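Side-chain contacts in serine--tRNA ligase (Pyrococcus horikoshii, PDB 2DQ0), which probably charges tRNA(Ser), and also tRNA(Sec), with serine in an ATP-dependent reaction, as a homodimeric class II aminoacyl-tRNA synthetase: residues A[200-205]-A[431-436]; A[193-198]-A[412-417]; A[30-35]-A[100-105]; A[11-16]-A[107-112]. One frame throughout, in Å; residues are numbered along the deposited sequence.

Contact 1 (A[200-205]-A[431-436]); sequences IRFALD and PKVLWK
Val433 and Leu434 both lie against Phe202 of helix 190-209, their methyls on the same side of its ring plane. Pro431 leads into this turn, its O accepting the backbone N-H of Leu434, and the chain curls on toward helix 435-438. Val433 swings its CG1 branch opposite its own backbone N (chi1 -160°), and this methyl comes to 3.5 Å from Phe202 CE1, on the outer part of the ring. Leu434 works at the root of the same side chain: its CD2 lies 3.7 Å from Phe202 CB and 3.8 Å from Phe202 CG, the two side chains meeting at about a right angle. Phe202 reaches both because its CG stands opposite the backbone N (chi1 167°), which carries the ring out to segment 431-436. Leu330 and Glu333 of helix 316-333 also touch Phe202. Farther on, Lys436 folds back so that its NZ donates to Val433 O at 3.2 Å, approaching in the carbonyl plane on a lone pair. On helix 190-209, Arg201 holds Asp205 one turn further on by a salt bridge, Arg201 NH1 to Asp205 OD1 at 3.1 Å, nearly straight at the hydrogen (163°), in the guanidinium plane and on the syn lone pair. Arg201 NH2 also bonds Tyr437 O of the second subunit, so this side of the helix faces the dimer interface. Across the segments the contact is wholly apolar, one aromatic side chain against two branched ones; the polar groups pair within each segment or with residues beyond, and shape rather than charge joins helix and turn.

Contact 2 (A[193-198]-A[412-417]); sequences VILDLA and RAIVAI. With SSA (5'-O-(N-(L-seryl)-sulfamoyl)adenosine), chain G; SO4 (sulfate ion), chain E.
Asp196 and Ile414 mark the nearest approach of helices 190-209 and 410-420, with their CA atoms 7.2 Å apart. Helix 190-209 is the motif 1 helix of the class II synthetase fold, which packs against the second subunit, and helix 410-420 belongs to motif 3, which carries the arginine of the ATP site. Ile414 joins them. Its CG1 meets Leu195 CD2 at 4.1 Å as the two side chains run past each other in opposite directions. CG1 leaves Ile414 opposite the carbonyl carbon (chi1 -76°) and the chain continues extended (chi2 179°), which brings CD1 to 4.0 Å from Asp196 CB. The aspartate thus offers its methylene to the isoleucine while its carboxylate turns elsewhere: OD2 bonds His303 ND1 and OD1 makes a weak hydrogen bond to Thr410 OG1, so the buried acid is satisfied. Two residues before Ile414, Arg412 extends from the same helix toward the seryl-adenylate analogue SSA. One guanidinium face lies over the adenine, with SSA C4 3.9 Å above its plane and offset toward the rim. Phe297 adds a cation-pi contact; Arg412 NE donates to its backbone O and Arg412 NH2 to that of Glu370, which limits the guanidinium's rotation. NH2 also makes a weak, bent bond of 3.4 Å to O4 of a sulfate ion, probably from the crystallisation liquor, and Arg412 CD rests 3.4 Å from the ribose oxygen O2' of SSA.

Contact 3 (A[30-35]-A[100-105]); sequences VDEILK and DYYLWR
This is a helix-to-helix packing contact at the root of the N-terminal coiled-coil arm, where Tyr102, near the end of helix 72-103, lies against Glu32 and Ile33, near the start of helix 28-65. The two long helices run antiparallel as a hairpin, and here the CA atoms of Ile33 and Tyr102 come within 7.2 Å. Ile33 supplies the CG2 branch, 3.8 Å from Tyr102 CB, so the methyl sits at the base of the tyrosine, while its other branch, ending in CD1, reaches toward Leu103 CD2 at 4.5 Å. Glu32 serves the far end of the ring: its CG approaches Tyr102 CE1 at 3.7 Å. The glutamate chain bends at chi2 (53°), and its carboxylate plane stands 74° from that of the ring. Trp29 meets Tyr102 edge-to-face, and Ile7 of helix 4-9 touches Ile33. Just past the helix, Arg105 NE donates to Tyr101 O at 2.7 Å; this O lies close to the guanidinium plane, while the donor is tilted from the carbonyl plane and sits over the centre of the Tyr101 ring. Between the segments the tyrosine is therefore gripped by carbon alone: the methylene of Glu32 and the methyl of Ile33 cover successive parts of one side chain, and an acidic residue enters the packing through its aliphatic portion, its carboxylate playing no bonding role across the pair.

Contact 4 (A[11-16]-A[107-112]); sequences PELVKN and PNITHP
Leu13 is the first residue of helix 11-21 to meet the loop 107-112, and it does so through a single methyl: CD1 lies 3.7 Å from Ile109 CG2. The leucine's CG stands opposite the backbone N (chi1 175°), and although its CB does not aim at the loop, the branched end bends over to the isoleucine, the two side chains crossing at a slant. Val14 follows and meets the other branch of Ile109, whose CD1 approaches Val14 CB at 4.1 Å and comes almost as near to its CA. Ile109 thus spreads its two branches over consecutive residues, CG2 to Leu13 and CD1 to Val14; the segments come closest at the CA atoms of Val14 and Ile109, 6.8 Å apart. Lys15 turns to the neighbouring helix 28-65, forming a salt bridge with Asp31. Beyond the segment, Asp17 hydrogen-bonds Thr110 OG1 and Arg21 hydrogen-bonds the backbone O of Asn108, so polar links flank the apolar centre. The loop is extended, without regular secondary structure, and its backbone bonds to Tyr350 and Ala353. Such packing joins the short helix 11-21 to the linker that leads from the tRNA-binding coiled-coil arm into the catalytic core of a type-1 seryl-tRNA synthetase.

From the N terminus, helix 11-21 opens contact 4, which closes only when the linker 107-112 returns past it; within that span contact 3 opens and closes, fastening the two ends of the long helical hairpin. The packing of Val30 and Leu34 on Pro11 makes the two contacts adjoin at the root of the arm. Contacts 1 and 2 follow in the catalytic part and cross: both start on helix 190-209, and contact 2 closes at helix 410-420 before contact 1 closes at 431-436. Leu434 bridges them by touching Leu195 and Ile417. The centres of contacts 1 and 2 lie about 39 to 47 Å from those of contacts 3 and 4.

Contact 1 (A[200-205]-A[431-436])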
# COMPACT_ATOMS: atom_id res chain seq x y z
N ILE A 200 -7.55 -15.18 0.11
CA ILE A 200 -7.52 -14.40 -1.11
C ILE A 200 -7.71 -15.35 -2.32
O ILE A 200 -8.60 -15.15 -3.14
CB ILE A 200 -6.16 -13.65 -1.23
CG1 ILE A 200 -6.13 -12.47 -0.26
CG2 ILE A 200 -5.93 -13.12 -2.67
CD1 ILE A 200 -4.74 -11.79 -0.18
N ARG A 201 -6.87 -16.38 -2.43
CA ARG A 201 -6.96 -17.35 -3.53
C ARG A 201 -8.33 -18.02 -3.62
O ARG A 201 -8.89 -18.14 -4.71
CB ARG A 201 -5.89 -18.43 -3.40
CG ARG A 201 -4.56 -18.09 -4.07
CD ARG A 201 -4.73 -17.51 -5.48
NE ARG A 201 -5.32 -18.41 -6.48
CZ ARG A 201 -4.63 -19.30 -7.20
NH1 ARG A 201 -5.27 -20.06 -8.09
NH2 ARG A 201 -3.32 -19.45 -7.02
N PHE A 202 -8.86 -18.46 -2.48
CA PHE A 202 -10.18 -19.08 -2.45
C PHE A 202 -11.22 -18.11 -3.05
O PHE A 202 -11.89 -18.44 -4.03
CB PHE A 202 -10.52 -19.45 -1.01
CG PHE A 202 -11.95 -19.81 -0.80
CD1 PHE A 202 -12.51 -20.92 -1.42
CD2 PHE A 202 -12.75 -19.06 0.06
CE1 PHE A 202 -13.84 -21.26 -1.20
CE2 PHE A 202 -14.08 -19.39 0.30
CZ PHE A 202 -14.63 -20.49 -0.33
N ALA A 203 -11.33 -16.92 -2.48
CA ALA A 203 -12.28 -15.92 -2.97
C ALA A 203 -12.06 -15.71 -4.45
O ALA A 203 -12.98 -15.77 -5.25
CB ALA A 203 -12.10 -14.60 -2.24
N LEU A 204 -10.81 -15.45 -4.79
CA LEU A 204 -10.40 -15.21 -6.16
C LEU A 204 -10.86 -16.31 -7.10
O LEU A 204 -11.44 -16.03 -8.14
CB LEU A 204 -8.89 -15.09 -6.20
CG LEU A 204 -8.31 -14.01 -7.10
CD1 LEU A 204 -9.20 -12.76 -7.10
CD2 LEU A 204 -6.93 -13.69 -6.58
N ASP A 205 -10.60 -17.56 -6.72
CA ASP A 205 -10.97 -18.71 -7.54
C ASP A 205 -12.46 -18.81 -7.82
O ASP A 205 -12.90 -18.97 -8.97
CB ASP A 205 -10.49 -20.01 -6.87
CG ASP A 205 -9.01 -20.28 -7.10
OD1 ASP A 205 -8.34 -19.55 -7.88
OD2 ASP A 205 -8.50 -21.25 -6.51
N PRO A 431 -11.58 -24.61 8.05
CA PRO A 431 -12.60 -25.17 7.14
C PRO A 431 -11.99 -26.00 6.02
O PRO A 431 -11.06 -25.56 5.35
CB PRO A 431 -13.29 -23.92 6.58
CG PRO A 431 -13.11 -22.90 7.67
CD PRO A 431 -11.72 -23.15 8.18
N LYS A 432 -12.54 -27.19 5.79
CA LYS A 432 -12.05 -28.11 4.76
C LYS A 432 -11.82 -27.46 3.38
O LYS A 432 -10.85 -27.75 2.70
CB LYS A 432 -13.02 -29.32 4.62
CG LYS A 432 -13.40 -29.93 5.99
CD LYS A 432 -14.59 -30.91 5.93
CE LYS A 432 -15.17 -31.23 7.33
NZ LYS A 432 -14.29 -32.06 8.20
N VAL A 433 -12.70 -26.56 2.98
CA VAL A 433 -12.57 -25.90 1.70
C VAL A 433 -11.22 -25.22 1.51
O VAL A 433 -10.77 -25.09 0.37
CB VAL A 433 -13.65 -24.82 1.50
CG1 VAL A 433 -13.80 -24.51 0.02
CG2 VAL A 433 -14.96 -25.27 2.11
N LEU A 434 -10.60 -24.78 2.60
CA LEU A 434 -9.30 -24.09 2.51
C LEU A 434 -8.08 -25.00 2.58
O LEU A 434 -6.96 -24.56 2.28
CB LEU A 434 -9.17 -23.00 3.58
CG LEU A 434 -10.22 -21.88 3.59
CD1 LEU A 434 -10.08 -21.02 4.81
CD2 LEU A 434 -10.10 -21.06 2.33
N TRP A 435 -8.27 -26.26 2.97
CA TRP A 435 -7.15 -27.20 3.09
C TRP A 435 -6.25 -27.27 1.84
O TRP A 435 -5.03 -27.41 1.94
CB TRP A 435 -7.65 -28.61 3.41
CG TRP A 435 -8.33 -28.77 4.75
CD1 TRP A 435 -8.48 -27.82 5.72
CD2 TRP A 435 -8.94 -29.96 5.25
NE1 TRP A 435 -9.14 -28.35 6.80
CE2 TRP A 435 -9.44 -29.66 6.54
CE3 TRP A 435 -9.11 -31.25 4.74
CZ2 TRP A 435 -10.10 -30.61 7.33
CZ3 TRP A 435 -9.77 -32.19 5.52
CH2 TRP A 435 -10.25 -31.86 6.80
N LYS A 436 -6.86 -27.18 0.65
CA LYS A 436 -6.06 -27.24 -0.56
C LYS A 436 -5.18 -26.00 -0.66
O LYS A 436 -4.11 -26.05 -1.28
CB LYS A 436 -6.95 -27.38 -1.81
CG LYS A 436 -7.97 -26.27 -2.05
CD LYS A 436 -8.83 -26.64 -3.27
CE LYS A 436 -10.05 -25.74 -3.46
NZ LYS A 436 -11.24 -26.11 -2.61

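Contact 2 (A[193-198]-A[412-417])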
# COMPACT_ATOMS: atom_id res chain seq x y z
N VAL A 193 -0.39 -16.04 8.26
CA VAL A 193 0.00 -15.42 6.99
C VAL A 193 -0.46 -16.34 5.86
O VAL A 193 -0.99 -15.86 4.85
CB VAL A 193 1.54 -15.22 6.90
CG1 VAL A 193 1.91 -14.72 5.51
CG2 VAL A 193 2.00 -14.19 7.93
N ILE A 194 -0.29 -17.64 6.04
CA ILE A 194 -0.73 -18.57 5.01
C ILE A 194 -2.25 -18.52 4.90
O ILE A 194 -2.81 -18.58 3.80
CB ILE A 194 -0.28 -20.04 5.31
CG1 ILE A 194 1.03 -20.35 4.58
CG2 ILE A 194 -1.28 -21.01 4.73
CD1 ILE A 194 2.11 -19.35 4.76
N LEU A 195 -2.93 -18.40 6.04
CA LEU A 195 -4.38 -18.35 6.04
C LEU A 195 -4.91 -17.12 5.27
O LEU A 195 -5.91 -17.21 4.54
CB LEU A 195 -4.90 -18.34 7.49
CG LEU A 195 -6.41 -18.27 7.62
CD1 LEU A 195 -7.04 -19.46 6.92
CD2 LEU A 195 -6.79 -18.23 9.07
N ASP A 196 -4.24 -15.99 5.46
CA ASP A 196 -4.59 -14.74 4.81
C ASP A 196 -4.49 -14.95 3.30
O ASP A 196 -5.47 -14.72 2.58
CB ASP A 196 -3.64 -13.63 5.27
CG ASP A 196 -4.00 -12.26 4.70
OD1 ASP A 196 -3.99 -11.29 5.47
OD2 ASP A 196 -4.26 -12.12 3.49
N LEU A 197 -3.33 -15.39 2.83
CA LEU A 197 -3.17 -15.63 1.39
C LEU A 197 -4.16 -16.65 0.87
O LEU A 197 -4.70 -16.48 -0.23
CB LEU A 197 -1.77 -16.11 1.03
CG LEU A 197 -0.59 -15.19 1.31
CD1 LEU A 197 0.59 -15.75 0.52
CD2 LEU A 197 -0.90 -13.72 0.90
N ALA A 198 -4.40 -17.70 1.65
CA ALA A 198 -5.33 -18.75 1.25
C ALA A 198 -6.72 -18.19 1.02
O ALA A 198 -7.36 -18.53 0.02
CB ALA A 198 -5.37 -19.84 2.32
N ARG A 412 -11.29 -9.52 8.76
CA ARG A 412 -12.44 -10.03 9.48
C ARG A 412 -12.81 -11.47 9.20
O ARG A 412 -13.52 -12.07 10.00
CB ARG A 412 -13.64 -9.12 9.25
CG ARG A 412 -13.30 -7.72 9.73
CD ARG A 412 -14.48 -6.85 9.75
NE ARG A 412 -14.14 -5.60 10.40
CZ ARG A 412 -14.98 -4.58 10.54
NH1 ARG A 412 -14.57 -3.49 11.16
NH2 ARG A 412 -16.21 -4.67 10.05
N ALA A 413 -12.34 -12.02 8.09
CA ALA A 413 -12.64 -13.41 7.79
C ALA A 413 -11.79 -14.24 8.78
O ALA A 413 -12.23 -15.26 9.34
CB ALA A 413 -12.25 -13.73 6.36
N ILE A 414 -10.58 -13.76 9.01
CA ILE A 414 -9.68 -14.43 9.91
C ILE A 414 -10.26 -14.40 11.32
O ILE A 414 -10.19 -15.39 12.03
CB ILE A 414 -8.26 -13.79 9.86
CG1 ILE A 414 -7.55 -14.23 8.57
CG2 ILE A 414 -7.42 -14.18 11.08
CD1 ILE A 414 -6.16 -13.63 8.42
N VAL A 415 -10.85 -13.27 11.73
CA VAL A 415 -11.42 -13.22 13.07
C VAL A 415 -12.58 -14.20 13.11
O VAL A 415 -12.67 -15.04 14.02
CB VAL A 415 -11.91 -11.78 13.53
CG1 VAL A 415 -10.80 -10.78 13.43
CG2 VAL A 415 -13.07 -11.33 12.71
N ALA A 416 -13.46 -14.14 12.11
CA ALA A 416 -14.60 -15.05 12.10
C ALA A 416 -14.15 -16.51 12.18
O ALA A 416 -14.76 -17.30 12.91
CB ALA A 416 -15.47 -14.82 10.87
N ILE A 417 -13.09 -16.87 11.46
CA ILE A 417 -12.62 -18.25 11.48
C ILE A 417 -12.03 -18.63 12.82
O ILE A 417 -12.29 -19.72 13.31
CB ILE A 417 -11.60 -18.52 10.34
CG1 ILE A 417 -12.33 -18.47 8.99
CG2 ILE A 417 -10.89 -19.87 10.54
CD1 ILE A 417 -11.45 -18.67 7.80
N10 SSA G . -16.02 -1.58 -1.58
CA SSA G . -16.98 -1.93 -0.52
CB SSA G . -17.38 -3.38 -0.61
OG SSA G . -16.33 -4.26 -0.22
C9 SSA G . -16.43 -1.70 0.89
O9 SSA G . -15.26 -1.39 1.07
N8 SSA G . -17.30 -1.84 1.90
S1 SSA G . -16.81 -1.67 3.42
O1S SSA G . -16.34 -0.29 3.52
O2S SSA G . -17.91 -2.13 4.25
O5' SSA G . -15.59 -2.64 3.53
C5' SSA G . -15.76 -4.01 3.24
C4' SSA G . -15.31 -4.88 4.36
O4' SSA G . -13.90 -4.70 4.61
C3' SSA G . -15.94 -4.69 5.73
O3' SSA G . -17.22 -5.29 5.75
C2' SSA G . -14.95 -5.47 6.57
O2' SSA G . -15.04 -6.86 6.43
C1' SSA G . -13.63 -4.97 5.98
N9 SSA G . -13.13 -3.73 6.56
C8 SSA G . -13.56 -2.43 6.36
N7 SSA G . -12.89 -1.54 7.05
C5 SSA G . -11.97 -2.30 7.77
C6 SSA G . -10.96 -1.96 8.71
N6 SSA G . -10.73 -0.71 9.09
N1 SSA G . -10.20 -2.97 9.23
C2 SSA G . -10.44 -4.23 8.83
N3 SSA G . -11.36 -4.68 7.95
C4 SSA G . -12.10 -3.66 7.46
S SO4 E . -18.35 -2.13 12.33
O1 SO4 E . -17.60 -1.18 11.47
O2 SO4 E . -19.48 -1.43 12.99
O3 SO4 E . -17.45 -2.64 13.38
O4 SO4 E . -18.87 -3.25 11.53

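Contact 3 (A[30-35]-A[100-105])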
# COMPACT_ATOMS: atom_id res chain seq x y z
N VAL A 30 -32.14 21.67 -1.98
CA VAL A 30 -33.00 21.38 -3.12
C VAL A 30 -33.54 22.66 -3.73
O VAL A 30 -33.57 22.81 -4.96
CB VAL A 30 -34.16 20.49 -2.72
CG1 VAL A 30 -34.97 20.09 -3.95
CG2 VAL A 30 -33.63 19.29 -1.98
N ASP A 31 -33.96 23.59 -2.88
CA ASP A 31 -34.51 24.84 -3.35
C ASP A 31 -33.39 25.71 -3.88
O ASP A 31 -33.57 26.44 -4.87
CB ASP A 31 -35.25 25.58 -2.23
CG ASP A 31 -36.49 24.85 -1.76
OD1 ASP A 31 -37.30 24.43 -2.61
OD2 ASP A 31 -36.65 24.70 -0.53
N GLU A 32 -32.24 25.64 -3.23
CA GLU A 32 -31.11 26.44 -3.66
C GLU A 32 -30.69 26.07 -5.09
O GLU A 32 -30.49 26.95 -5.93
CB GLU A 32 -29.95 26.29 -2.69
CG GLU A 32 -28.72 27.17 -3.01
CD GLU A 32 -29.04 28.66 -3.17
OE1 GLU A 32 -30.10 29.12 -2.70
OE2 GLU A 32 -28.21 29.40 -3.75
N ILE A 33 -30.57 24.78 -5.37
CA ILE A 33 -30.15 24.37 -6.70
C ILE A 33 -31.25 24.73 -7.71
O ILE A 33 -30.97 25.04 -8.87
CB ILE A 33 -29.84 22.84 -6.77
CG1 ILE A 33 -31.12 22.04 -6.90
CG2 ILE A 33 -29.10 22.39 -5.49
CD1 ILE A 33 -30.92 20.55 -6.69
N LEU A 34 -32.49 24.72 -7.24
CA LEU A 34 -33.61 25.07 -8.11
C LEU A 34 -33.60 26.53 -8.54
O LEU A 34 -33.75 26.83 -9.73
CB LEU A 34 -34.94 24.74 -7.43
CG LEU A 34 -35.30 23.26 -7.48
CD1 LEU A 34 -36.66 23.05 -6.82
CD2 LEU A 34 -35.33 22.78 -8.92
N LYS A 35 -33.42 27.44 -7.59
CA LYS A 35 -33.39 28.86 -7.92
C LYS A 35 -32.15 29.17 -8.74
O LYS A 35 -32.14 30.12 -9.53
CB LYS A 35 -33.46 29.73 -6.64
CG LYS A 35 -32.14 30.31 -6.15
CD LYS A 35 -32.19 31.83 -6.02
CE LYS A 35 -33.21 32.26 -4.97
NZ LYS A 35 -33.39 33.74 -4.90
N ASP A 100 -23.38 22.37 -9.38
CA ASP A 100 -22.67 21.10 -9.29
C ASP A 100 -22.08 20.87 -7.90
O ASP A 100 -22.07 19.73 -7.42
CB ASP A 100 -21.56 21.01 -10.34
CG ASP A 100 -22.10 20.82 -11.74
OD1 ASP A 100 -23.13 20.11 -11.89
OD2 ASP A 100 -21.49 21.35 -12.69
N TYR A 101 -21.60 21.93 -7.27
CA TYR A 101 -21.05 21.83 -5.92
C TYR A 101 -22.03 21.09 -5.01
O TYR A 101 -21.64 20.21 -4.25
CB TYR A 101 -20.80 23.21 -5.35
CG TYR A 101 -20.34 23.19 -3.92
CD1 TYR A 101 -18.98 23.16 -3.62
CD2 TYR A 101 -21.26 23.25 -2.87
CE1 TYR A 101 -18.54 23.19 -2.29
CE2 TYR A 101 -20.85 23.28 -1.55
CZ TYR A 101 -19.48 23.25 -1.26
OH TYR A 101 -19.04 23.28 0.04
N TYR A 102 -23.30 21.45 -5.10
CA TYR A 102 -24.33 20.79 -4.31
C TYR A 102 -24.62 19.40 -4.87
O TYR A 102 -24.74 18.42 -4.13
CB TYR A 102 -25.62 21.61 -4.32
CG TYR A 102 -25.51 22.95 -3.64
CD1 TYR A 102 -25.68 24.14 -4.36
CD2 TYR A 102 -25.24 23.04 -2.28
CE1 TYR A 102 -25.57 25.37 -3.74
CE2 TYR A 102 -25.13 24.26 -1.65
CZ TYR A 102 -25.29 25.42 -2.38
OH TYR A 102 -25.17 26.64 -1.76
N LEU A 103 -24.73 19.31 -6.19
CA LEU A 103 -25.03 18.02 -6.79
C LEU A 103 -24.06 16.93 -6.38
O LEU A 103 -24.47 15.80 -6.17
CB LEU A 103 -25.08 18.13 -8.31
CG LEU A 103 -26.29 18.85 -8.93
CD1 LEU A 103 -26.18 18.83 -10.44
CD2 LEU A 103 -27.58 18.17 -8.47
N TRP A 104 -22.78 17.27 -6.26
CA TRP A 104 -21.74 16.30 -5.90
C TRP A 104 -21.77 16.00 -4.43
O TRP A 104 -21.19 15.03 -3.97
CB TRP A 104 -20.35 16.82 -6.24
CG TRP A 104 -19.98 16.69 -7.67
CD1 TRP A 104 -20.50 17.40 -8.72
CD2 TRP A 104 -19.01 15.79 -8.23
NE1 TRP A 104 -19.92 16.99 -9.90
CE2 TRP A 104 -19.00 16.01 -9.62
CE3 TRP A 104 -18.16 14.83 -7.68
CZ2 TRP A 104 -18.16 15.29 -10.49
CZ3 TRP A 104 -17.33 14.11 -8.53
CH2 TRP A 104 -17.33 14.35 -9.92
N ARG A 105 -22.43 16.87 -3.69
CA ARG A 105 -22.48 16.72 -2.27
C ARG A 105 -23.83 16.24 -1.75
O ARG A 105 -24.16 16.45 -0.58
CB ARG A 105 -22.02 18.03 -1.62
CG ARG A 105 -20.52 18.00 -1.25
CD ARG A 105 -19.83 19.36 -1.26
NE ARG A 105 -19.56 19.73 -2.63
CZ ARG A 105 -18.37 20.08 -3.09
NH1 ARG A 105 -17.34 20.11 -2.26
NH2 ARG A 105 -18.21 20.38 -4.37

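Contact 4 (A[11-16]-A[107-112])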
# COMPACT_ATOMS: atom_id res chain seq x y z
N PRO A 11 -38.43 17.47 -6.64
CA PRO A 11 -37.74 17.98 -5.44
C PRO A 11 -38.24 17.43 -4.11
O PRO A 11 -37.45 17.25 -3.17
CB PRO A 11 -37.92 19.50 -5.56
CG PRO A 11 -39.14 19.65 -6.43
CD PRO A 11 -38.96 18.57 -7.46
N GLU A 12 -39.53 17.16 -4.00
CA GLU A 12 -40.08 16.63 -2.75
C GLU A 12 -39.53 15.23 -2.52
O GLU A 12 -39.28 14.85 -1.38
CB GLU A 12 -41.61 16.58 -2.79
CG GLU A 12 -42.27 17.95 -2.77
CD GLU A 12 -42.17 18.62 -1.42
OE1 GLU A 12 -41.77 19.81 -1.36
OE2 GLU A 12 -42.51 17.95 -0.42
N LEU A 13 -39.35 14.47 -3.60
CA LEU A 13 -38.82 13.12 -3.49
C LEU A 13 -37.42 13.17 -2.90
O LEU A 13 -37.08 12.38 -2.02
CB LEU A 13 -38.76 12.47 -4.87
CG LEU A 13 -38.14 11.08 -5.11
CD1 LEU A 13 -36.65 11.16 -5.03
CD2 LEU A 13 -38.68 10.08 -4.12
N VAL A 14 -36.61 14.11 -3.37
CA VAL A 14 -35.25 14.23 -2.88
C VAL A 14 -35.18 14.84 -1.47
O VAL A 14 -34.31 14.47 -0.66
CB VAL A 14 -34.36 15.01 -3.91
CG1 VAL A 14 -35.12 16.14 -4.50
CG2 VAL A 14 -33.09 15.52 -3.23
N LYS A 15 -36.10 15.74 -1.14
CA LYS A 15 -36.11 16.32 0.20
C LYS A 15 -36.50 15.27 1.23
O LYS A 15 -35.89 15.18 2.30
CB LYS A 15 -37.10 17.48 0.29
CG LYS A 15 -36.73 18.69 -0.53
CD LYS A 15 -37.68 19.84 -0.25
CE LYS A 15 -37.29 21.05 -1.06
NZ LYS A 15 -37.95 22.28 -0.56
N ASN A 16 -37.53 14.49 0.92
CA ASN A 16 -37.98 13.48 1.86
C ASN A 16 -36.95 12.37 2.06
O ASN A 16 -36.86 11.79 3.15
CB ASN A 16 -39.31 12.86 1.41
CG ASN A 16 -40.48 13.85 1.49
OD1 ASN A 16 -40.48 14.77 2.31
ND2 ASN A 16 -41.48 13.64 0.64
N PRO A 107 -26.36 12.79 -1.38
CA PRO A 107 -26.32 11.34 -1.44
C PRO A 107 -27.29 10.74 -2.44
O PRO A 107 -28.29 11.35 -2.77
CB PRO A 107 -26.65 10.91 -0.01
CG PRO A 107 -27.63 11.93 0.40
CD PRO A 107 -26.99 13.24 -0.13
N ASN A 108 -26.98 9.53 -2.87
CA ASN A 108 -27.82 8.82 -3.82
C ASN A 108 -29.20 8.65 -3.21
O ASN A 108 -29.34 8.52 -2.00
CB ASN A 108 -27.23 7.45 -4.15
CG ASN A 108 -27.71 6.94 -5.51
OD1 ASN A 108 -27.26 5.89 -5.98
ND2 ASN A 108 -28.61 7.68 -6.14
N ILE A 109 -30.22 8.67 -4.07
CA ILE A 109 -31.58 8.50 -3.63
C ILE A 109 -31.71 7.02 -3.28
O ILE A 109 -31.27 6.16 -4.04
CB ILE A 109 -32.58 8.84 -4.75
CG1 ILE A 109 -32.36 10.28 -5.21
CG2 ILE A 109 -34.01 8.67 -4.25
CD1 ILE A 109 -32.55 11.30 -4.12
N THR A 110 -32.30 6.75 -2.11
CA THR A 110 -32.47 5.38 -1.65
C THR A 110 -33.58 4.67 -2.42
O THR A 110 -34.52 5.31 -2.90
CB THR A 110 -32.84 5.31 -0.15
OG1 THR A 110 -34.19 5.76 0.03
CG2 THR A 110 -31.90 6.17 0.69
N HIS A 111 -33.45 3.36 -2.50
CA HIS A 111 -34.43 2.52 -3.16
C HIS A 111 -35.63 2.34 -2.22
O HIS A 111 -35.51 2.42 -0.99
CB HIS A 111 -33.82 1.17 -3.50
CG HIS A 111 -34.73 0.28 -4.28
ND1 HIS A 111 -35.79 -0.39 -3.71
CD2 HIS A 111 -34.75 -0.04 -5.60
CE1 HIS A 111 -36.42 -1.09 -4.64
NE2 HIS A 111 -35.80 -0.90 -5.79
N PRO A 112 -36.82 2.12 -2.80
CA PRO A 112 -38.02 1.93 -1.98
C PRO A 112 -37.90 0.78 -0.99
O PRO A 112 -38.52 0.81 0.07
CB PRO A 112 -39.09 1.69 -3.02
CG PRO A 112 -38.64 2.60 -4.13
CD PRO A 112 -37.18 2.26 -4.22